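Local structure of phthiocerol synthesis polyketide synthase type I PpsC (Mycobacterium tuberculosis, 7AHB) at residues 76-81 and 91-96; 82-87 and 152-157; 160-165 and 252-257. The protein probably loads its acyl carrier protein with extender units, as the acyltransferase domain of a polyketide synthase that builds phthiocerol. All blocks are in the same frame, centred on the assembly; numbering follows the deposited sequence.

Interaction 1: residues 76-81 and 91-96; sequences AAIAEL and FSLRDV. With SCN (thiocyanate ion), chain M.
Ile78 of helix 72-89 packs on Leu93 and Arg94 at the start of helix 93-98, a small apolar contact between a long helix and the short helix that follows it near the periphery of the acyltransferase domain. The closest approach is between methyl ends: Ile78 CD1 lies 3.8 Å from Leu93 CD2, and the two side chains cross at about a right angle. Leu93 reaches this place because its CG stands anti to the backbone N (chi1 180°), which extends the side chain from the first helical turn toward the longer helix. The other branch of Ile78 works higher up, with CG2 4.0 Å from Arg94 CA and equally far from Arg94 CB. Only the root of the arginine is used here; the rest of its chain runs extended from CG to NE toward the surface. There the guanidinium meets a thiocyanate ion, probably from the crystallisation liquor, edge-on and in its own plane, NH2 donating to the thiocyanate N at 3.3 Å with an N-H...N angle of 155°. The start of the short helix is fixed separately. Ser92 OG accepts from Asp95 N at 3.0 Å and also hydrogen-bonds Glu82 OE2, while Arg94 N bonds to Glu82 OE1, so one carboxylate of the long helix holds both the capping serine and an amide of the first turn. Beneath, Ile78 also rests on Ala119 of helix 106-126, and Leu93 on Phe85, which closes the inner side of the apolar patch. The arrangement is that of a serine N-cap opening a short helix that folds back on the helix before it, here in the helical layer of the acyltransferase fold.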
loop_
_atom_site.group_PDB
_atom_site.type_symbol
_atom_site.label_atom_id
_atom_site.label_comp_id
_atom_site.label_asym_id
_atom_site.label_seq_id
_atom_site.Cartn_x
_atom_site.Cartn_y
_atom_site.Cartn_z
ATOM N N ALA A 76 19.556 9.758 1.298
ATOM C CA ALA A 76 20.082 9.119 2.499
ATOM C C ALA A 76 19.333 7.829 2.792
ATOM O O ALA A 76 19.943 6.803 3.107
ATOM C CB ALA A 76 19.992 10.076 3.693
ATOM N N ALA A 77 18.007 7.862 2.688
ATOM C CA ALA A 77 17.209 6.667 2.946
ATOM C C ALA A 77 17.563 5.549 1.963
ATOM O O ALA A 77 17.796 4.397 2.358
ATOM C CB ALA A 77 15.713 7.010 2.875
ATOM N N ILE A 78 17.617 5.876 0.677
ATOM C CA ILE A 78 18.001 4.881 -0.326
ATOM C C ILE A 78 19.380 4.316 -0.002
ATOM O O ILE A 78 19.586 3.092 0.001
ATOM C CB ILE A 78 17.968 5.500 -1.734
ATOM C CG1 ILE A 78 16.536 5.872 -2.120
ATOM C CG2 ILE A 78 18.603 4.549 -2.755
ATOM C CD1 ILE A 78 15.550 4.711 -2.166
ATOM N N ALA A 79 20.336 5.206 0.290
ATOM C CA ALA A 79 21.679 4.771 0.676
ATOM C C ALA A 79 21.657 3.850 1.892
ATOM O O ALA A 79 22.372 2.839 1.924
ATOM C CB ALA A 79 22.558 5.987 0.954
ATOM N N GLU A 80 20.823 4.176 2.900
ATOM C CA GLU A 80 20.805 3.392 4.133
ATOM C C GLU A 80 20.177 2.020 3.912
ATOM O O GLU A 80 20.607 1.025 4.508
ATOM C CB GLU A 80 20.058 4.168 5.223
ATOM C CG GLU A 80 20.903 5.298 5.787
ATOM C CD GLU A 80 20.074 6.509 6.290
ATOM O OE1 GLU A 80 20.683 7.603 6.445
ATOM O OE2 GLU A 80 18.847 6.390 6.547
ATOM N N LEU A 81 19.175 1.940 3.037
ATOM C CA LEU A 81 18.560 0.646 2.750
ATOM C C LEU A 81 19.449 -0.242 1.890
ATOM O O LEU A 81 19.416 -1.477 2.025
ATOM C CB LEU A 81 17.225 0.841 2.035
ATOM C CG LEU A 81 16.097 1.460 2.850
ATOM C CD1 LEU A 81 15.025 1.964 1.925
ATOM C CD2 LEU A 81 15.561 0.439 3.834
ATOM N N PHE A 91 19.510 -7.482 -5.263
ATOM C CA PHE A 91 19.048 -6.464 -6.200
ATOM C C PHE A 91 19.389 -5.110 -5.602
ATOM O O PHE A 91 19.430 -4.952 -4.380
ATOM C CB PHE A 91 17.530 -6.674 -6.508
ATOM C CG PHE A 91 16.626 -5.559 -6.062
ATOM C CD1 PHE A 91 16.450 -5.266 -4.711
ATOM C CD2 PHE A 91 15.921 -4.823 -6.995
ATOM C CE1 PHE A 91 15.604 -4.232 -4.307
ATOM C CE2 PHE A 91 15.072 -3.808 -6.605
ATOM C CZ PHE A 91 14.907 -3.510 -5.269
ATOM N N SER A 92 19.720 -4.160 -6.475
ATOM C CA SER A 92 20.115 -2.821 -6.056
ATOM C C SER A 92 18.998 -1.834 -6.374
ATOM O O SER A 92 18.751 -1.518 -7.536
ATOM C CB SER A 92 21.417 -2.410 -6.731
ATOM O OG SER A 92 21.648 -1.033 -6.538
ATOM N N LEU A 93 18.319 -1.343 -5.339
ATOM C CA LEU A 93 17.336 -0.291 -5.560
ATOM C C LEU A 93 18.006 0.992 -6.027
ATOM O O LEU A 93 17.464 1.703 -6.884
ATOM C CB LEU A 93 16.535 -0.038 -4.279
ATOM C CG LEU A 93 15.481 1.066 -4.436
ATOM C CD1 LEU A 93 14.570 0.820 -5.621
ATOM C CD2 LEU A 93 14.638 1.207 -3.147
ATOM N N ARG A 94 19.170 1.320 -5.448
ATOM C CA ARG A 94 19.910 2.503 -5.876
ATOM C C ARG A 94 20.167 2.487 -7.382
ATOM O O ARG A 94 19.964 3.497 -8.069
ATOM C CB ARG A 94 21.225 2.587 -5.091
ATOM C CG ARG A 94 22.077 3.786 -5.388
ATOM C CD ARG A 94 23.303 3.897 -4.434
ATOM N NE ARG A 94 23.928 5.213 -4.567
ATOM C CZ ARG A 94 24.811 5.521 -5.511
ATOM N NH1 ARG A 94 25.315 6.736 -5.595
ATOM N NH2 ARG A 94 25.169 4.613 -6.394
ATOM N N ASP A 95 20.553 1.335 -7.919
ATOM C CA ASP A 95 20.829 1.252 -9.350
ATOM C C ASP A 95 19.544 1.290 -10.179
ATOM O O ASP A 95 19.513 1.901 -11.256
ATOM C CB ASP A 95 21.614 -0.020 -9.647
ATOM C CG ASP A 95 23.088 0.089 -9.246
ATOM O OD1 ASP A 95 23.513 1.201 -8.845
ATOM O OD2 ASP A 95 23.809 -0.929 -9.345
ATOM N N VAL A 96 18.467 0.673 -9.687
ATOM C CA VAL A 96 17.181 0.773 -10.384
ATOM C C VAL A 96 16.790 2.239 -10.543
ATOM O O VAL A 96 16.409 2.695 -11.631
ATOM C CB VAL A 96 16.077 0.002 -9.631
ATOM C CG1 VAL A 96 14.694 0.454 -10.137
ATOM C CG2 VAL A 96 16.237 -1.499 -9.763
HETATM S S SCN M . 24.732 -0.982 -4.592
HETATM C C SCN M . 24.795 0.474 -5.653
HETATM N N SCN M . 24.842 1.377 -6.345
#

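Interaction 2: residues 82-87 and 152-157; sequences EPEFVA and TPAQGL
Leu157 does most of the touching: both its methyls meet the Phe85 ring, and one of them also reaches Glu84. Its CD1 sits over one face of the Phe85 ring, displaced toward the rim, 4.0 Å from the ring centroid and 24° off the normal: a CH-pi contact. CD2 instead reaches the far end of the ring, 3.5 Å from Phe85 CE1, and the two side chains cross at about a right angle. The leucine's CG lies anti to the carbonyl carbon (chi1 -53°), a turn that lets CD1 also touch Glu84 CB at 3.7 Å. Further out, the bent chain of Glu84 brings OE2 to 4.0 Å from Ala154 CB; the polar partner of that oxygen is Gln88 NE2, which Ala154 O also accepts from, tying the two helices by one amide. Behind the ring, Phe91 meets Phe85 edge-to-face, and Leu111 and Ile114 of helix 106-126 line the floor under Phe85 and Leu157. The start of helix 153-167 is set by Thr152 and Gln155, whose side chains each accept from the other's backbone N at 3.1 Å. Gln155 NE2 goes on to Thr259 O, in a residue of a sodium site. Two near-parallel helices joined beside a capping box thus form part of the helical layer of the acyltransferase domain.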
loop_
_atom_site.group_PDB
_atom_site.type_symbol
_atom_site.label_atom_id
_atom_site.label_comp_id
_atom_site.label_asym_id
_atom_site.label_seq_id
_atom_site.Cartn_x
_atom_site.Cartn_y
_atom_site.Cartn_z
ATOM N N GLU A 82 20.259 0.367 1.020
ATOM C CA GLU A 82 20.927 -0.397 -0.031
ATOM C C GLU A 82 21.702 -1.600 0.486
ATOM O O GLU A 82 21.581 -2.682 -0.120
ATOM C CB GLU A 82 21.827 0.552 -0.840
ATOM C CG GLU A 82 22.512 -0.039 -2.032
ATOM C CD GLU A 82 21.543 -0.437 -3.135
ATOM O OE1 GLU A 82 20.409 0.076 -3.180
ATOM O OE2 GLU A 82 21.946 -1.277 -3.958
ATOM N N PRO A 83 22.474 -1.515 1.575
ATOM C CA PRO A 83 23.212 -2.711 2.013
ATOM C C PRO A 83 22.307 -3.897 2.314
ATOM O O PRO A 83 22.625 -5.039 1.949
ATOM C CB PRO A 83 23.971 -2.234 3.270
ATOM C CG PRO A 83 24.070 -0.764 3.098
ATOM C CD PRO A 83 22.782 -0.341 2.409
ATOM N N GLU A 84 21.193 -3.668 3.007
ATOM C CA GLU A 84 20.292 -4.778 3.288
ATOM C C GLU A 84 19.662 -5.319 2.013
ATOM O O GLU A 84 19.611 -6.536 1.820
ATOM C CB GLU A 84 19.233 -4.344 4.297
ATOM C CG GLU A 84 19.639 -4.610 5.733
ATOM C CD GLU A 84 19.827 -6.107 6.021
ATOM O OE1 GLU A 84 20.977 -6.556 6.115
ATOM O OE2 GLU A 84 18.824 -6.836 6.113
ATOM N N PHE A 85 19.236 -4.439 1.103
ATOM C CA PHE A 85 18.695 -4.901 -0.176
ATOM C C PHE A 85 19.680 -5.796 -0.914
ATOM O O PHE A 85 19.319 -6.876 -1.408
ATOM C CB PHE A 85 18.353 -3.719 -1.075
ATOM C CG PHE A 85 16.959 -3.206 -0.903
ATOM C CD1 PHE A 85 15.904 -4.068 -0.666
ATOM C CD2 PHE A 85 16.705 -1.863 -0.954
ATOM C CE1 PHE A 85 14.637 -3.589 -0.493
ATOM C CE2 PHE A 85 15.438 -1.386 -0.778
ATOM C CZ PHE A 85 14.408 -2.242 -0.560
ATOM N N VAL A 86 20.927 -5.332 -1.048
ATOM C CA VAL A 86 21.932 -6.110 -1.765
ATOM C C VAL A 86 22.021 -7.513 -1.173
ATOM O O VAL A 86 22.007 -8.523 -1.892
ATOM C CB VAL A 86 23.287 -5.375 -1.744
ATOM C CG1 VAL A 86 24.427 -6.303 -2.105
ATOM C CG2 VAL A 86 23.228 -4.194 -2.714
ATOM N N ALA A 87 22.062 -7.602 0.146
ATOM C CA ALA A 87 22.234 -8.889 0.808
ATOM C C ALA A 87 20.921 -9.625 1.072
ATOM O O ALA A 87 20.938 -10.853 1.192
ATOM C CB ALA A 87 23.017 -8.701 2.129
ATOM N N THR A 152 11.483 -2.936 12.231
ATOM C CA THR A 152 12.611 -2.176 11.713
ATOM C C THR A 152 12.593 -2.235 10.198
ATOM O O THR A 152 11.932 -3.105 9.630
ATOM C CB THR A 152 13.915 -2.756 12.215
ATOM O OG1 THR A 152 14.075 -4.056 11.638
ATOM C CG2 THR A 152 13.921 -2.827 13.751
ATOM N N PRO A 153 13.276 -1.296 9.518
ATOM C CA PRO A 153 13.376 -1.401 8.048
ATOM C C PRO A 153 13.925 -2.745 7.593
ATOM O O PRO A 153 13.476 -3.297 6.577
ATOM C CB PRO A 153 14.307 -0.231 7.673
ATOM C CG PRO A 153 14.053 0.786 8.803
ATOM C CD PRO A 153 13.867 -0.039 10.034
ATOM N N ALA A 154 14.926 -3.272 8.297
ATOM C CA ALA A 154 15.464 -4.579 7.933
ATOM C C ALA A 154 14.383 -5.654 8.005
ATOM O O ALA A 154 14.286 -6.515 7.123
ATOM C CB ALA A 154 16.635 -4.938 8.847
ATOM N N GLN A 155 13.555 -5.611 9.042
ATOM C CA GLN A 155 12.491 -6.595 9.185
ATOM C C GLN A 155 11.442 -6.426 8.097
ATOM O O GLN A 155 10.885 -7.416 7.610
ATOM C CB GLN A 155 11.845 -6.472 10.566
ATOM C CG GLN A 155 12.685 -7.052 11.702
ATOM C CD GLN A 155 12.067 -6.835 13.057
ATOM O OE1 GLN A 155 11.439 -5.800 13.308
ATOM N NE2 GLN A 155 12.265 -7.797 13.959
ATOM N N GLY A 156 11.158 -5.183 7.708
ATOM C CA GLY A 156 10.232 -4.959 6.611
ATOM C C GLY A 156 10.705 -5.567 5.306
ATOM O O GLY A 156 9.907 -6.151 4.551
ATOM N N LEU A 157 12.002 -5.406 5.000
ATOM C CA LEU A 157 12.544 -6.049 3.810
ATOM C C LEU A 157 12.418 -7.566 3.915
ATOM O O LEU A 157 12.062 -8.246 2.941
ATOM C CB LEU A 157 14.003 -5.651 3.602
ATOM C CG LEU A 157 14.369 -4.187 3.580
ATOM C CD1 LEU A 157 15.803 -3.995 3.067
ATOM C CD2 LEU A 157 13.409 -3.373 2.811
#

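Interaction 3: residues 160-165 and 252-257; sequences TAVRSR and RSELAD
The guanidinium of Arg165 and the carboxylate of Glu254 meet with their planes 43° apart, the oxygen OE2 coming to the guanidinium at a slant instead of pairing with it flat. Arg165 NH1 to Glu254 OE2 is 2.6 Å, a salt bridge carried by a single oxygen, and Arg165 NH2 stands farther from the same OE2, at 3.4 Å. Both chains bend to make it: the arginine folds at chi2 and chi3, the glutamate at chi2, and the two cross at about a right angle at the partly exposed side of the contact. Under the ion pair lies the apolar part. Val162 sends one methyl to each neighbour, CG1 to Glu254 CB and CG2 to Leu255 CD2, both at 3.7 Å, while Val162 and Leu255 slide past each other in opposite directions. With CG1 anti to the backbone N (chi1 170°), the valine straddles the end of helix 248-254, where Leu255 is the first residue to leave helical backbone angles. That end has a polar tie as well, Glu254 O accepting from Arg158 NH2. On the other flank of helix 153-167, Thr160 O takes two donors, Ser164 N at 2.9 Å and Ser164 OG at 2.8 Å, which arrive from opposite faces of its carbonyl plane. Arg163 turns its guanidinium away from this contact to Gln110 OE1. A salt bridge roofing a small apolar patch thus pins the end of helix 248-254 to helix 153-167, joining the chain before and after the four-stranded antiparallel sheet that forms the small, ferredoxin-like subdomain of acyltransferases.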
loop_
_atom_site.group_PDB
_atom_site.type_symbol
_atom_site.label_atom_id
_atom_site.label_comp_id
_atom_site.label_asym_id
_atom_site.label_seq_id
_atom_site.Cartn_x
_atom_site.Cartn_y
_atom_site.Cartn_z
ATOM N N THR A 160 8.957 -8.750 3.252
ATOM C CA THR A 160 8.692 -8.559 1.832
ATOM C C THR A 160 9.417 -9.593 0.991
ATOM O O THR A 160 8.821 -10.171 0.076
ATOM C CB THR A 160 9.093 -7.149 1.415
ATOM O OG1 THR A 160 8.390 -6.218 2.250
ATOM C CG2 THR A 160 8.740 -6.878 -0.005
ATOM N N ALA A 161 10.677 -9.881 1.333
ATOM C CA ALA A 161 11.475 -10.848 0.583
ATOM C C ALA A 161 10.883 -12.247 0.662
ATOM O O ALA A 161 10.769 -12.943 -0.356
ATOM C CB ALA A 161 12.904 -10.870 1.112
ATOM N N VAL A 162 10.512 -12.678 1.871
ATOM C CA VAL A 162 9.940 -14.009 2.054
ATOM C C VAL A 162 8.615 -14.118 1.304
ATOM O O VAL A 162 8.422 -15.005 0.472
ATOM C CB VAL A 162 9.753 -14.312 3.552
ATOM C CG1 VAL A 162 8.929 -15.578 3.732
ATOM C CG2 VAL A 162 11.102 -14.439 4.266
ATOM N N ARG A 163 7.676 -13.217 1.603
ATOM C CA ARG A 163 6.347 -13.301 1.004
ATOM C C ARG A 163 6.433 -13.264 -0.510
ATOM O O ARG A 163 5.794 -14.070 -1.193
ATOM C CB ARG A 163 5.451 -12.165 1.500
ATOM C CG ARG A 163 4.040 -12.195 0.887
ATOM C CD ARG A 163 3.310 -10.870 1.170
ATOM N NE ARG A 163 4.089 -9.739 0.661
ATOM C CZ ARG A 163 4.229 -8.579 1.291
ATOM N NH1 ARG A 163 3.607 -8.340 2.460
ATOM N NH2 ARG A 163 4.956 -7.641 0.725
ATOM N N SER A 164 7.218 -12.324 -1.056
ATOM C CA SER A 164 7.289 -12.178 -2.511
ATOM C C SER A 164 7.937 -13.389 -3.170
ATOM O O SER A 164 7.550 -13.768 -4.281
ATOM C CB SER A 164 8.030 -10.896 -2.893
ATOM O OG SER A 164 9.382 -10.932 -2.540
ATOM N N ARG A 165 8.914 -14.012 -2.516
ATOM C CA ARG A 165 9.495 -15.227 -3.079
ATOM C C ARG A 165 8.490 -16.371 -3.086
ATOM O O ARG A 165 8.482 -17.195 -4.014
ATOM C CB ARG A 165 10.737 -15.640 -2.299
ATOM C CG ARG A 165 11.442 -16.834 -2.917
ATOM C CD ARG A 165 11.777 -17.898 -1.873
ATOM N NE ARG A 165 12.590 -17.360 -0.786
ATOM C CZ ARG A 165 12.212 -17.298 0.489
ATOM N NH1 ARG A 165 11.017 -17.743 0.862
ATOM N NH2 ARG A 165 13.038 -16.767 1.395
ATOM N N ARG A 252 4.857 -18.794 7.985
ATOM C CA ARG A 252 5.058 -18.933 9.425
ATOM C C ARG A 252 6.384 -19.602 9.739
ATOM O O ARG A 252 7.026 -19.248 10.732
ATOM C CB ARG A 252 3.877 -19.695 10.030
ATOM C CG ARG A 252 2.627 -18.832 10.022
ATOM C CD ARG A 252 1.323 -19.551 10.194
ATOM N NE ARG A 252 0.241 -18.554 10.053
ATOM C CZ ARG A 252 -0.988 -18.798 9.581
ATOM N NH1 ARG A 252 -1.324 -20.030 9.185
ATOM N NH2 ARG A 252 -1.877 -17.804 9.501
ATOM N N SER A 253 6.846 -20.499 8.868
ATOM C CA SER A 253 8.141 -21.140 9.077
ATOM C C SER A 253 9.285 -20.175 8.807
ATOM O O SER A 253 10.181 -20.002 9.644
ATOM C CB SER A 253 8.256 -22.373 8.174
ATOM O OG SER A 253 9.464 -23.049 8.388
ATOM N N GLU A 254 9.278 -19.535 7.639
ATOM C CA GLU A 254 10.423 -18.715 7.257
ATOM C C GLU A 254 10.542 -17.461 8.115
ATOM O O GLU A 254 11.649 -16.951 8.315
ATOM C CB GLU A 254 10.312 -18.321 5.787
ATOM C CG GLU A 254 10.234 -19.492 4.851
ATOM C CD GLU A 254 11.464 -19.650 4.048
ATOM O OE1 GLU A 254 12.511 -20.031 4.634
ATOM O OE2 GLU A 254 11.401 -19.396 2.814
ATOM N N LEU A 255 9.420 -16.936 8.603
ATOM C CA LEU A 255 9.424 -15.754 9.454
ATOM C C LEU A 255 9.306 -16.115 10.932
ATOM O O LEU A 255 8.985 -15.252 11.754
ATOM C CB LEU A 255 8.296 -14.810 9.037
ATOM C CG LEU A 255 8.415 -14.287 7.617
ATOM C CD1 LEU A 255 7.130 -13.610 7.141
ATOM C CD2 LEU A 255 9.575 -13.325 7.504
ATOM N N ALA A 256 9.564 -17.377 11.279
ATOM C CA ALA A 256 9.417 -17.823 12.662
ATOM C C ALA A 256 10.212 -16.945 13.620
ATOM O O ALA A 256 9.762 -16.666 14.733
ATOM C CB ALA A 256 9.871 -19.280 12.798
ATOM N N ASP A 257 11.388 -16.495 13.198
ATOM C CA ASP A 257 12.297 -15.740 14.048
ATOM C C ASP A 257 11.995 -14.254 14.056
ATOM O O ASP A 257 12.675 -13.512 14.773
ATOM C CB ASP A 257 13.741 -15.951 13.599
ATOM C CG ASP A 257 14.210 -17.375 13.814
ATOM O OD1 ASP A 257 13.650 -18.070 14.689
ATOM O OD2 ASP A 257 15.140 -17.790 13.098
#

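How the interactions relate
From the N terminus, helix 72-89 comes first and serves two contacts. Interaction 1 closes a short loop onto helix 93-98. Interaction 2 starts from the next turn of helix 72-89, before that loop has closed, and reaches forward to the start of helix 153-167, so the two cross along the chain; in space they touch, through Glu82 and through Phe85 against Leu93. Interaction 3 follows in series, from farther along helix 153-167, and spans the whole antiparallel sheet before meeting residues 252-257. Helix 153-167 thus links interactions 2 and 3, whose centres lie 13 Å apart, whereas interactions 1 and 3 stay about 9 Å apart at their nearest atoms.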